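Local coordinates for methyltransferase-like protein (Saccharopolyspora spinosa, PDB 4PNE) that catalyses a [4+2] cycloaddition in spinosyn biosynthesis, using a fold like that of S-adenosylmethionine-dependent methyltransferases, at residues I60-W65 with A166-L171; G92-L97 with N114-T119; P106-A111 with H142-S147; T196-R201 with T216-C221. One frame throughout, in Å; residues are numbered along the deposited sequence.

Interaction 1 (I60-W65 with A166-L171); sequences IHHGYW and AMQSLL. With SAH (S-adenosyl-L-homocysteine), chain C; MLI (malonate ion), chain D.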
# COMPACT_ATOMS: atom_id res chain seq x y z
N ILE A 60 1.91 -5.98 2.84
CA ILE A 60 2.21 -6.06 1.43
C ILE A 60 2.75 -4.70 0.98
O ILE A 60 2.23 -4.04 0.09
CB ILE A 60 0.98 -6.45 0.62
CG1 ILE A 60 0.20 -7.57 1.34
CG2 ILE A 60 1.40 -6.88 -0.78
CD1 ILE A 60 -1.13 -7.94 0.67
N HIS A 61 3.84 -4.31 1.62
CA HIS A 61 4.57 -3.12 1.22
C HIS A 61 6.05 -3.33 1.55
O HIS A 61 6.41 -4.25 2.30
CB HIS A 61 3.97 -1.87 1.88
CG HIS A 61 4.04 -1.85 3.38
ND1 HIS A 61 2.90 -1.80 4.16
CD2 HIS A 61 5.09 -1.84 4.24
CE1 HIS A 61 3.24 -1.78 5.43
NE2 HIS A 61 4.56 -1.80 5.52
N HIS A 62 6.90 -2.49 0.97
CA HIS A 62 8.35 -2.59 1.13
C HIS A 62 8.78 -2.36 2.57
O HIS A 62 8.12 -1.61 3.33
CB HIS A 62 9.04 -1.56 0.24
CG HIS A 62 9.21 -2.01 -1.18
ND1 HIS A 62 8.27 -2.76 -1.86
CD2 HIS A 62 10.22 -1.78 -2.05
CE1 HIS A 62 8.72 -3.01 -3.08
NE2 HIS A 62 9.90 -2.42 -3.23
N GLY A 63 9.90 -2.93 2.95
CA GLY A 63 10.49 -2.65 4.24
C GLY A 63 11.34 -1.38 4.20
O GLY A 63 11.84 -0.99 3.14
N TYR A 64 11.54 -0.81 5.38
CA TYR A 64 12.40 0.35 5.59
C TYR A 64 13.44 -0.04 6.63
O TYR A 64 13.10 -0.44 7.75
CB TYR A 64 11.55 1.54 6.05
CG TYR A 64 12.24 2.82 6.41
CD1 TYR A 64 12.93 2.95 7.61
CD2 TYR A 64 12.18 3.91 5.57
CE1 TYR A 64 13.55 4.13 7.96
CE2 TYR A 64 12.79 5.11 5.91
CZ TYR A 64 13.48 5.21 7.10
OH TYR A 64 14.08 6.40 7.44
N TRP A 65 14.71 0.04 6.24
CA TRP A 65 15.82 -0.34 7.08
C TRP A 65 16.61 0.87 7.55
O TRP A 65 16.77 1.85 6.84
CB TRP A 65 16.75 -1.29 6.33
CG TRP A 65 16.32 -2.69 6.24
CD1 TRP A 65 16.71 -3.71 7.04
CD2 TRP A 65 15.44 -3.27 5.25
NE1 TRP A 65 16.14 -4.89 6.63
CE2 TRP A 65 15.36 -4.65 5.52
CE3 TRP A 65 14.73 -2.75 4.16
CZ2 TRP A 65 14.58 -5.51 4.77
CZ3 TRP A 65 13.95 -3.62 3.40
CH2 TRP A 65 13.91 -4.99 3.68
N ALA A 166 -2.60 5.53 1.94
CA ALA A 166 -2.56 4.76 0.71
C ALA A 166 -1.14 4.24 0.60
O ALA A 166 -0.28 4.89 0.02
CB ALA A 166 -2.95 5.59 -0.51
N MET A 167 -0.92 3.10 1.25
CA MET A 167 0.38 2.44 1.27
C MET A 167 0.42 1.45 0.14
O MET A 167 -0.15 0.38 0.26
CB MET A 167 0.62 1.79 2.63
CG MET A 167 1.02 2.74 3.73
SD MET A 167 1.63 1.91 5.24
CE MET A 167 0.03 1.69 6.00
N GLN A 168 1.04 1.89 -0.96
CA GLN A 168 1.22 1.15 -2.21
C GLN A 168 -0.09 0.67 -2.82
O GLN A 168 -0.22 -0.47 -3.28
CB GLN A 168 2.20 -0.01 -2.02
CG GLN A 168 3.61 0.42 -1.96
CD GLN A 168 4.56 -0.73 -1.68
OE1 GLN A 168 5.34 -0.69 -0.73
NE2 GLN A 168 4.45 -1.80 -2.45
N SER A 169 -1.10 1.54 -2.81
CA SER A 169 -2.37 1.21 -3.45
C SER A 169 -2.72 2.09 -4.66
O SER A 169 -3.34 1.61 -5.60
CB SER A 169 -3.49 1.26 -2.42
OG SER A 169 -3.59 2.55 -1.90
N LEU A 170 -2.34 3.37 -4.66
CA LEU A 170 -2.80 4.26 -5.73
C LEU A 170 -2.33 3.83 -7.11
O LEU A 170 -3.06 3.96 -8.08
CB LEU A 170 -2.34 5.70 -5.45
CG LEU A 170 -2.95 6.39 -4.23
CD1 LEU A 170 -2.36 7.75 -4.03
CD2 LEU A 170 -4.45 6.50 -4.40
N LEU A 171 -1.12 3.32 -7.22
CA LEU A 171 -0.62 3.02 -8.55
C LEU A 171 -1.23 1.74 -9.13
O LEU A 171 -1.11 1.48 -10.32
CB LEU A 171 0.90 2.94 -8.54
CG LEU A 171 1.62 4.27 -8.37
CD1 LEU A 171 3.11 4.07 -8.51
CD2 LEU A 171 1.18 5.32 -9.39
N SAH C . -1.77 -1.12 2.19
CA SAH C . -1.59 -2.57 2.30
CB SAH C . -1.70 -3.32 0.97
CG SAH C . -0.98 -2.76 -0.23
SD SAH C . -1.10 -3.89 -1.62
C SAH C . -0.27 -2.86 2.95
O SAH C . -0.05 -3.97 3.40
OXT SAH C . 0.55 -1.94 3.10
C5' SAH C . -2.30 -2.95 -2.60
C4' SAH C . -3.70 -2.95 -2.02
O4' SAH C . -4.51 -2.01 -2.72
C3' SAH C . -4.43 -4.28 -2.16
O3' SAH C . -5.03 -4.52 -0.90
C2' SAH C . -5.45 -4.03 -3.26
O2' SAH C . -6.63 -4.84 -3.24
C1' SAH C . -5.76 -2.55 -3.02
N9 SAH C . -6.40 -1.91 -4.19
C8 SAH C . -6.04 -1.92 -5.50
N7 SAH C . -6.95 -1.23 -6.23
C5 SAH C . -7.90 -0.80 -5.38
C6 SAH C . -9.07 -0.07 -5.55
N6 SAH C . -9.44 0.37 -6.75
N1 SAH C . -9.82 0.23 -4.48
C2 SAH C . -9.47 -0.19 -3.21
N3 SAH C . -8.35 -0.94 -3.03
C4 SAH C . -7.57 -1.21 -4.10
C1 MLI D . 5.36 -6.32 -1.37
C2 MLI D . 5.58 -5.02 -2.14
C3 MLI D . 5.12 -7.57 -2.19
O6 MLI D . 5.36 -4.89 -3.38
O7 MLI D . 5.97 -4.00 -1.51
O8 MLI D . 4.71 -8.65 -1.64
O9 MLI D . 5.34 -7.57 -3.42
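Gln168 OE1 is gripped by two groups, the backbone N of His62 and the hydroxyl of Tyr292. His62 N donates to Gln168 OE1 at 2.9 Å, in the carbonyl plane and on a lone pair, with an N-H...O angle of 163°. The other half of the same amide works too: Gln168 NE2 donates to malonate O7 at 2.8 Å, and the edge of the His62 ring brings ND1 to that oxygen at 2.6 Å. The amide and imidazole planes stand 78° apart, and the two N-H groups come to O7 from different directions. The malonate probably comes from the crystallisation liquor.

His61 turns to the other ligand. Its CG is tucked between the backbone N and the carbonyl carbon (chi1 63°), which swings the ring edge toward S-adenosyl-L-homocysteine, where His61 ND1 donates to OXT of the ligand at 2.6 Å. NE2 is hydrogen-bonded to Ala77 O, so both ring nitrogens are engaged and the rotation of the ring is fixed. Met167 SD lies 4.5 Å from the His61 ring centroid, approaching obliquely. Two backbone bonds add to the grip on the amino-acid end of the ligand: Ile60 N reaches SAH O at 2.9 Å, and the SAH amino N donates to Met167 O, also at 2.9 Å. Ile60 O, by contrast, is buried here without a polar partner in the model. The loop 60-65 and the end of strand 161-167 help hold the homocysteine carboxylate and amine, as expected of the cofactor pocket at the C-terminal ends of the strands in a Rossmann-like methyltransferase fold.

Interaction 2 (G92-L97 with N114-T119); sequences GGVRLL and NAIQIT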
# COMPACT_ATOMS: atom_id res chain seq x y z
N GLY A 92 -5.70 10.29 19.62
CA GLY A 92 -6.67 9.24 19.80
C GLY A 92 -8.03 9.73 19.31
O GLY A 92 -8.27 10.92 19.21
N GLY A 93 -8.94 8.81 19.02
CA GLY A 93 -10.32 9.16 18.77
C GLY A 93 -10.62 9.69 17.39
O GLY A 93 -11.65 10.31 17.17
N VAL A 94 -9.71 9.42 16.46
CA VAL A 94 -9.89 9.82 15.06
C VAL A 94 -10.38 8.63 14.24
O VAL A 94 -10.31 7.48 14.70
CB VAL A 94 -8.59 10.35 14.46
CG1 VAL A 94 -8.12 11.62 15.17
CG2 VAL A 94 -7.49 9.31 14.52
N ARG A 95 -10.90 8.94 13.05
CA ARG A 95 -11.36 7.95 12.10
C ARG A 95 -10.40 8.01 10.92
O ARG A 95 -10.15 9.09 10.40
CB ARG A 95 -12.81 8.20 11.65
CG ARG A 95 -13.44 6.97 11.03
CD ARG A 95 -14.84 7.22 10.51
NE ARG A 95 -15.28 6.08 9.72
CZ ARG A 95 -16.32 6.10 8.90
NH1 ARG A 95 -16.63 5.01 8.20
NH2 ARG A 95 -17.05 7.20 8.77
N LEU A 96 -9.88 6.86 10.51
CA LEU A 96 -8.87 6.74 9.47
C LEU A 96 -9.34 5.80 8.36
O LEU A 96 -9.83 4.70 8.67
CB LEU A 96 -7.56 6.24 10.09
CG LEU A 96 -6.35 6.28 9.17
CD1 LEU A 96 -5.11 6.69 9.95
CD2 LEU A 96 -6.18 4.93 8.56
N LEU A 97 -9.23 6.21 7.09
CA LEU A 97 -9.53 5.34 5.95
C LEU A 97 -8.23 4.73 5.42
O LEU A 97 -7.35 5.47 4.96
CB LEU A 97 -10.24 6.12 4.85
CG LEU A 97 -10.65 5.39 3.58
CD1 LEU A 97 -11.71 4.38 3.88
CD2 LEU A 97 -11.08 6.38 2.51
N ASN A 114 -3.37 2.20 19.46
CA ASN A 114 -4.05 3.49 19.24
C ASN A 114 -5.57 3.31 19.29
O ASN A 114 -6.14 2.51 18.54
CB ASN A 114 -3.65 4.08 17.88
CG ASN A 114 -2.19 4.46 17.83
OD1 ASN A 114 -1.84 5.58 18.17
ND2 ASN A 114 -1.33 3.55 17.39
N ALA A 115 -6.21 4.04 20.20
CA ALA A 115 -7.66 4.01 20.32
C ALA A 115 -8.30 4.88 19.25
O ALA A 115 -8.76 6.02 19.50
CB ALA A 115 -8.10 4.43 21.69
N ILE A 116 -8.30 4.36 18.03
CA ILE A 116 -8.87 5.00 16.86
C ILE A 116 -9.77 4.02 16.14
O ILE A 116 -9.85 2.85 16.52
CB ILE A 116 -7.77 5.51 15.89
CG1 ILE A 116 -6.95 4.35 15.30
CG2 ILE A 116 -6.86 6.44 16.60
CD1 ILE A 116 -5.89 4.80 14.31
N GLN A 117 -10.46 4.52 15.12
CA GLN A 117 -11.32 3.70 14.29
C GLN A 117 -10.76 3.70 12.87
O GLN A 117 -10.62 4.76 12.25
CB GLN A 117 -12.76 4.19 14.31
CG GLN A 117 -13.54 3.79 15.57
CD GLN A 117 -13.32 4.76 16.72
OE1 GLN A 117 -13.96 5.80 16.80
NE2 GLN A 117 -12.41 4.43 17.63
N ILE A 118 -10.38 2.52 12.38
CA ILE A 118 -9.88 2.35 11.03
C ILE A 118 -10.90 1.62 10.21
O ILE A 118 -11.38 0.55 10.61
CB ILE A 118 -8.57 1.58 11.01
CG1 ILE A 118 -7.53 2.25 11.90
CG2 ILE A 118 -8.06 1.52 9.58
CD1 ILE A 118 -6.20 1.46 12.03
N THR A 119 -11.25 2.23 9.09
CA THR A 119 -12.04 1.63 8.03
C THR A 119 -11.05 1.20 6.96
O THR A 119 -10.48 2.05 6.31
CB THR A 119 -13.06 2.64 7.45
OG1 THR A 119 -13.96 3.09 8.50
CG2 THR A 119 -13.87 2.02 6.31
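The guanidinium of Arg95 receives Thr119 OG1 at its edge, near its plane, with two of its nitrogens facing the hydroxyl. Both bonds are weak: Arg95 NH1 stands 3.3 Å from Thr119 OG1, and Arg95 NE stands 3.5 Å from the same Thr119 OG1. Arg95 gets there by staying extended, with CG opposite the backbone N (chi1 -162°), so the chain passes beside Gln117 and ends at the residue two places further along the neighbouring strand.

Under this, the two strands run parallel, 22° apart in direction, with Arg95 paired to Gln117, Leu96 to Ile118 and Leu97 to Thr119. The ladder is regular. Gln117 N donates to Val94 O at 3.0 Å, Leu96 N to Gln117 O at 2.8 Å, and Thr119 N to Leu96 O at 2.9 Å. One more rung precedes the strands proper, Gly93 N to Ala115 O at 2.8 Å; Ala115 is the centre of an inverse gamma turn.

Arg95, Gln117, Leu97 and Thr119 share one face of the sheet. Leu96 and Ile118 lie on the other, side by side and pointing the same way, with Leu96 CD2 4.0 Å from Ile118 CG2. At the strand entry Val94 and Ile116 run alongside each other too, CG2 of Val94 being 3.6 Å from CG2 of Ile116. Ala107 of helix 105-113 rests on Ile118, which puts the connecting helix over the Leu96 and Ile118 face. Strand 95-99, helix 105-113 and strand 117-122 thus make a beta-alpha-beta crossover, the repeating element of Rossmann-like methyltransferase folds.

Interaction 3 (P106-A111 with H142-S147); sequences PALRVA and HRVDFS. With SAH (S-adenosyl-L-homocysteine), chain C.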
# COMPACT_ATOMS: atom_id res chain seq x y z
N PRO A 106 -1.09 -3.98 8.58
CA PRO A 106 -0.65 -2.68 9.07
C PRO A 106 -1.74 -1.97 9.89
O PRO A 106 -1.43 -1.37 10.91
CB PRO A 106 -0.34 -1.93 7.77
CG PRO A 106 0.02 -2.99 6.79
CD PRO A 106 -1.00 -4.05 7.12
N ALA A 107 -2.99 -2.04 9.47
CA ALA A 107 -4.07 -1.44 10.24
C ALA A 107 -4.15 -2.04 11.65
O ALA A 107 -4.33 -1.34 12.62
CB ALA A 107 -5.39 -1.60 9.55
N LEU A 108 -4.05 -3.36 11.74
CA LEU A 108 -4.14 -4.02 13.02
C LEU A 108 -2.94 -3.74 13.88
O LEU A 108 -3.05 -3.69 15.09
CB LEU A 108 -4.33 -5.54 12.83
CG LEU A 108 -5.70 -5.87 12.26
CD1 LEU A 108 -5.76 -7.25 11.66
CD2 LEU A 108 -6.78 -5.71 13.32
N ARG A 109 -1.77 -3.53 13.27
CA ARG A 109 -0.59 -3.16 14.05
C ARG A 109 -0.79 -1.82 14.76
O ARG A 109 -0.46 -1.67 15.96
CB ARG A 109 0.65 -3.09 13.14
CG ARG A 109 1.91 -2.60 13.85
CD ARG A 109 3.13 -2.74 12.94
NE ARG A 109 4.28 -2.16 13.61
CZ ARG A 109 5.00 -2.81 14.52
NH1 ARG A 109 4.73 -4.08 14.81
NH2 ARG A 109 6.02 -2.20 15.10
N VAL A 110 -1.32 -0.87 14.02
CA VAL A 110 -1.55 0.48 14.53
C VAL A 110 -2.71 0.48 15.53
O VAL A 110 -2.63 1.13 16.55
CB VAL A 110 -1.81 1.46 13.36
CG1 VAL A 110 -2.18 2.84 13.87
CG2 VAL A 110 -0.60 1.59 12.51
N ALA A 111 -3.75 -0.32 15.26
CA ALA A 111 -4.91 -0.37 16.13
C ALA A 111 -4.57 -0.99 17.48
O ALA A 111 -5.25 -0.75 18.46
CB ALA A 111 -6.02 -1.12 15.47
N HIS A 142 -13.29 -3.92 17.56
CA HIS A 142 -13.91 -2.65 18.04
C HIS A 142 -13.24 -1.41 17.47
O HIS A 142 -13.83 -0.32 17.52
CB HIS A 142 -13.87 -2.57 19.57
CG HIS A 142 -12.51 -2.70 20.16
ND1 HIS A 142 -11.80 -3.89 20.15
CD2 HIS A 142 -11.71 -1.79 20.76
CE1 HIS A 142 -10.63 -3.70 20.74
NE2 HIS A 142 -10.55 -2.43 21.13
N ARG A 143 -12.02 -1.58 16.93
CA ARG A 143 -11.25 -0.47 16.36
C ARG A 143 -11.10 -0.55 14.86
O ARG A 143 -10.85 0.46 14.22
CB ARG A 143 -9.86 -0.40 16.98
CG ARG A 143 -9.87 0.06 18.40
CD ARG A 143 -8.52 -0.03 19.05
NE ARG A 143 -8.55 0.42 20.44
CZ ARG A 143 -7.49 0.45 21.24
NH1 ARG A 143 -6.28 0.11 20.77
NH2 ARG A 143 -7.62 0.89 22.48
N VAL A 144 -11.15 -1.74 14.27
CA VAL A 144 -10.88 -1.86 12.85
C VAL A 144 -11.96 -2.68 12.18
O VAL A 144 -12.31 -3.75 12.70
CB VAL A 144 -9.49 -2.52 12.60
CG1 VAL A 144 -9.08 -2.38 11.16
CG2 VAL A 144 -8.44 -1.90 13.52
N ASP A 145 -12.47 -2.21 11.06
CA ASP A 145 -13.33 -3.03 10.22
C ASP A 145 -12.93 -2.91 8.75
O ASP A 145 -12.30 -1.94 8.29
CB ASP A 145 -14.79 -2.69 10.41
CG ASP A 145 -15.16 -1.42 9.74
OD1 ASP A 145 -14.46 -0.42 10.00
OD2 ASP A 145 -16.13 -1.42 8.96
N PHE A 146 -13.30 -3.93 8.00
CA PHE A 146 -12.86 -4.11 6.64
C PHE A 146 -14.01 -4.34 5.72
O PHE A 146 -14.95 -5.06 6.07
CB PHE A 146 -11.90 -5.29 6.57
CG PHE A 146 -10.71 -5.13 7.43
CD1 PHE A 146 -9.65 -4.34 7.03
CD2 PHE A 146 -10.64 -5.72 8.68
CE1 PHE A 146 -8.55 -4.17 7.82
CE2 PHE A 146 -9.53 -5.55 9.48
CZ PHE A 146 -8.49 -4.77 9.04
N SER A 147 -13.93 -3.75 4.53
CA SER A 147 -14.93 -3.90 3.50
C SER A 147 -14.38 -3.92 2.10
O SER A 147 -13.28 -3.41 1.82
CB SER A 147 -15.97 -2.78 3.61
OG SER A 147 -15.37 -1.52 3.54
N SAH C . -1.77 -1.12 2.19
CA SAH C . -1.59 -2.57 2.30
CB SAH C . -1.70 -3.32 0.97
CG SAH C . -0.98 -2.76 -0.23
SD SAH C . -1.10 -3.89 -1.62
C SAH C . -0.27 -2.86 2.95
O SAH C . -0.05 -3.97 3.40
OXT SAH C . 0.55 -1.94 3.10
C5' SAH C . -2.30 -2.95 -2.60
C4' SAH C . -3.70 -2.95 -2.02
O4' SAH C . -4.51 -2.01 -2.72
C3' SAH C . -4.43 -4.28 -2.16
O3' SAH C . -5.03 -4.52 -0.90
C2' SAH C . -5.45 -4.03 -3.26
O2' SAH C . -6.63 -4.84 -3.24
C1' SAH C . -5.76 -2.55 -3.02
N9 SAH C . -6.40 -1.91 -4.19
C8 SAH C . -6.04 -1.92 -5.50
N7 SAH C . -6.95 -1.23 -6.23
C5 SAH C . -7.90 -0.80 -5.38
C6 SAH C . -9.07 -0.07 -5.55
N6 SAH C . -9.44 0.37 -6.75
N1 SAH C . -9.82 0.23 -4.48
C2 SAH C . -9.47 -0.19 -3.21
N3 SAH C . -8.35 -0.94 -3.03
C4 SAH C . -7.57 -1.21 -4.10
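Helix 105-113, the connection of a beta-alpha-beta crossover, here lies against the outermost strand 144-148 of the sheet, with Ala107, Leu108 and Ala111 facing Val144 and Phe146. The helix and strand segments run nearly antiparallel, 164° apart in direction, with their axes approaching to 9.5 Å.

Val144 is central to the apolar part. Val144 CG2 lies only 3.2 Å from Ala111 CB, closer than usual van der Waals contact and so to be read with caution, while Val144 CG1 meets Ala107 CB at 4.1 Å. Leu108 slants across Val144 and also reaches the edge of the Phe146 ring, Leu108 CG lying 4.4 Å from Phe146 CZ. The methyl of Ala107 comes to that ring obliquely. Toward the ligand, Pro106 CG touches SAH O at 3.5 Å.

The polar part lies toward the C-terminal end of the helix. Arg143, stretched out from CG to NE, brings NH1 to Ala111 O at 2.7 Å; the oxygen lies in the guanidinium plane and the donor nearly along the C=O axis. The same NH1 makes a weak bond to Arg112 O. The guanidinium therefore sits on carbonyls in the last turn of the helix, where the helix dipole would probably strengthen the attraction and help hold it in place.

Interaction 4 (T196-R201 with T216-C221); sequences TEVVKR and TGLRIC
Lys200, at the end of strand 191-200 in the Rossmann-like sheet, is tied to Cys221 in the loop that leads on to helix 223-233. Three kinds of interaction join the two pieces of chain.

The direct hydrogen bond is single: Lys200 N donates to Cys221 O at 2.9 Å. It is poorly aligned with the lone pairs, since the donor stands 45° above the carbonyl plane. Cys221 O also lies 3.1 Å from Val199 CB.

A water makes the second link. It donates to Val198 O at 2.8 Å and to Arg219 O, also at 2.8 Å, and accepts from Cys221 N at 3.1 Å, so one molecule bridges three backbone groups of the strand and the loop.

The apolar contacts lie on either side of Val199 in the strand sequence. Leu218, with CG opposite the backbone N (chi1 -178°), extends CD2 over Val198, 3.7 Å from its CB. Further along, Ile220 lies aslant the aliphatic part of Lys200, whose ammonium goes on to the carbonyls of Glu202 and Gly204. The methyl doing the touching is Ile220 CG2, 3.9 Å from Lys200 CB and within reach of Lys200 CD.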
# COMPACT_ATOMS: atom_id res chain seq x y z
N THR A 196 2.52 5.94 0.46
CA THR A 196 3.81 5.38 0.10
C THR A 196 3.71 4.69 -1.22
O THR A 196 2.64 4.18 -1.62
CB THR A 196 4.38 4.44 1.15
OG1 THR A 196 3.64 3.21 1.19
CG2 THR A 196 4.36 5.08 2.53
N GLU A 197 4.83 4.69 -1.94
CA GLU A 197 4.79 4.07 -3.23
C GLU A 197 6.17 3.69 -3.70
O GLU A 197 7.19 4.36 -3.38
CB GLU A 197 4.10 4.99 -4.23
CG GLU A 197 3.59 4.29 -5.44
CD GLU A 197 2.75 3.05 -5.12
OE1 GLU A 197 1.53 3.25 -4.88
OE2 GLU A 197 3.32 1.94 -5.17
N VAL A 198 6.20 2.60 -4.45
CA VAL A 198 7.32 2.23 -5.32
C VAL A 198 7.32 3.11 -6.55
O VAL A 198 6.31 3.16 -7.26
CB VAL A 198 7.26 0.73 -5.73
CG1 VAL A 198 8.38 0.36 -6.67
CG2 VAL A 198 7.27 -0.17 -4.48
N VAL A 199 8.41 3.81 -6.79
CA VAL A 199 8.53 4.76 -7.90
C VAL A 199 9.75 4.49 -8.77
O VAL A 199 10.65 3.78 -8.38
CB VAL A 199 8.60 6.22 -7.41
CG1 VAL A 199 7.31 6.62 -6.73
CG2 VAL A 199 9.78 6.44 -6.46
N LYS A 200 9.80 5.07 -9.95
CA LYS A 200 11.08 5.20 -10.63
C LYS A 200 11.89 6.25 -9.87
O LYS A 200 11.38 7.34 -9.62
CB LYS A 200 10.84 5.62 -12.08
CG LYS A 200 12.11 5.62 -12.92
CD LYS A 200 11.76 5.84 -14.38
CE LYS A 200 12.94 5.53 -15.29
NZ LYS A 200 14.03 6.50 -15.11
N ARG A 201 13.10 5.90 -9.44
CA ARG A 201 13.84 6.77 -8.53
C ARG A 201 14.10 8.14 -9.13
O ARG A 201 14.00 9.15 -8.44
CB ARG A 201 15.18 6.16 -8.14
CG ARG A 201 15.98 7.03 -7.15
CD ARG A 201 17.34 6.45 -6.82
NE ARG A 201 18.17 6.21 -7.99
CZ ARG A 201 18.44 5.01 -8.50
NH1 ARG A 201 17.98 3.92 -7.94
NH2 ARG A 201 19.21 4.91 -9.58
N THR A 216 6.80 -6.60 -12.69
CA THR A 216 5.84 -7.07 -11.70
C THR A 216 4.41 -6.69 -12.05
O THR A 216 3.48 -7.14 -11.38
CB THR A 216 6.14 -6.48 -10.34
OG1 THR A 216 6.12 -5.05 -10.46
CG2 THR A 216 7.53 -6.94 -9.82
N GLY A 217 4.25 -5.81 -13.05
CA GLY A 217 2.94 -5.32 -13.42
C GLY A 217 2.60 -3.95 -12.86
O GLY A 217 1.60 -3.37 -13.25
N LEU A 218 3.41 -3.45 -11.93
CA LEU A 218 3.17 -2.12 -11.35
C LEU A 218 3.45 -0.99 -12.37
O LEU A 218 4.51 -0.94 -12.99
CB LEU A 218 4.02 -1.94 -10.10
CG LEU A 218 3.85 -0.62 -9.36
CD1 LEU A 218 2.49 -0.54 -8.71
CD2 LEU A 218 4.99 -0.43 -8.37
N ARG A 219 2.49 -0.08 -12.48
CA ARG A 219 2.64 1.17 -13.24
C ARG A 219 3.95 1.90 -12.83
O ARG A 219 4.25 1.99 -11.65
CB ARG A 219 1.41 2.06 -12.99
CG ARG A 219 1.47 3.43 -13.58
CD ARG A 219 0.29 4.25 -13.09
NE ARG A 219 -0.93 4.03 -13.88
CZ ARG A 219 -2.10 3.62 -13.39
NH1 ARG A 219 -2.23 3.32 -12.11
NH2 ARG A 219 -3.16 3.48 -14.19
N ILE A 220 4.74 2.35 -13.80
CA ILE A 220 5.94 3.12 -13.52
C ILE A 220 5.56 4.59 -13.34
O ILE A 220 4.88 5.18 -14.19
CB ILE A 220 7.01 2.98 -14.64
CG1 ILE A 220 7.30 1.50 -14.91
CG2 ILE A 220 8.29 3.78 -14.31
CD1 ILE A 220 8.52 1.27 -15.76
N CYS A 221 6.01 5.18 -12.24
CA CYS A 221 5.68 6.55 -11.93
C CYS A 221 6.83 7.17 -11.14
O CYS A 221 7.36 6.54 -10.20
CB CYS A 221 4.37 6.54 -11.14
SG CYS A 221 3.68 8.11 -10.70
O HOH W 1 6.41 3.01 -10.10

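In the fold
All four contacts reach the same sheet, but only interactions 1 and 3 touch S-adenosyl-L-homocysteine. Their centres are about 17 Å apart, and they meet beside its carboxylate, where Pro106 CG packs 3.7 Å from His61 CE1. Interactions 2 and 3 are interlocked along the chain, with centres about 8 Å apart; they are joined among others by Ile118 N to Arg143 O, a probable hydrogen bond of 2.8 Å. Interaction 4 adjoins interaction 1 through neighbouring strands, Gln168 N lying 2.9 Å from Thr196 O, and its Val198 side chain is about 5 Å from the malonate. Interactions 2 and 4, with centres about 28 Å apart, lie on opposite sides of the chain's centre.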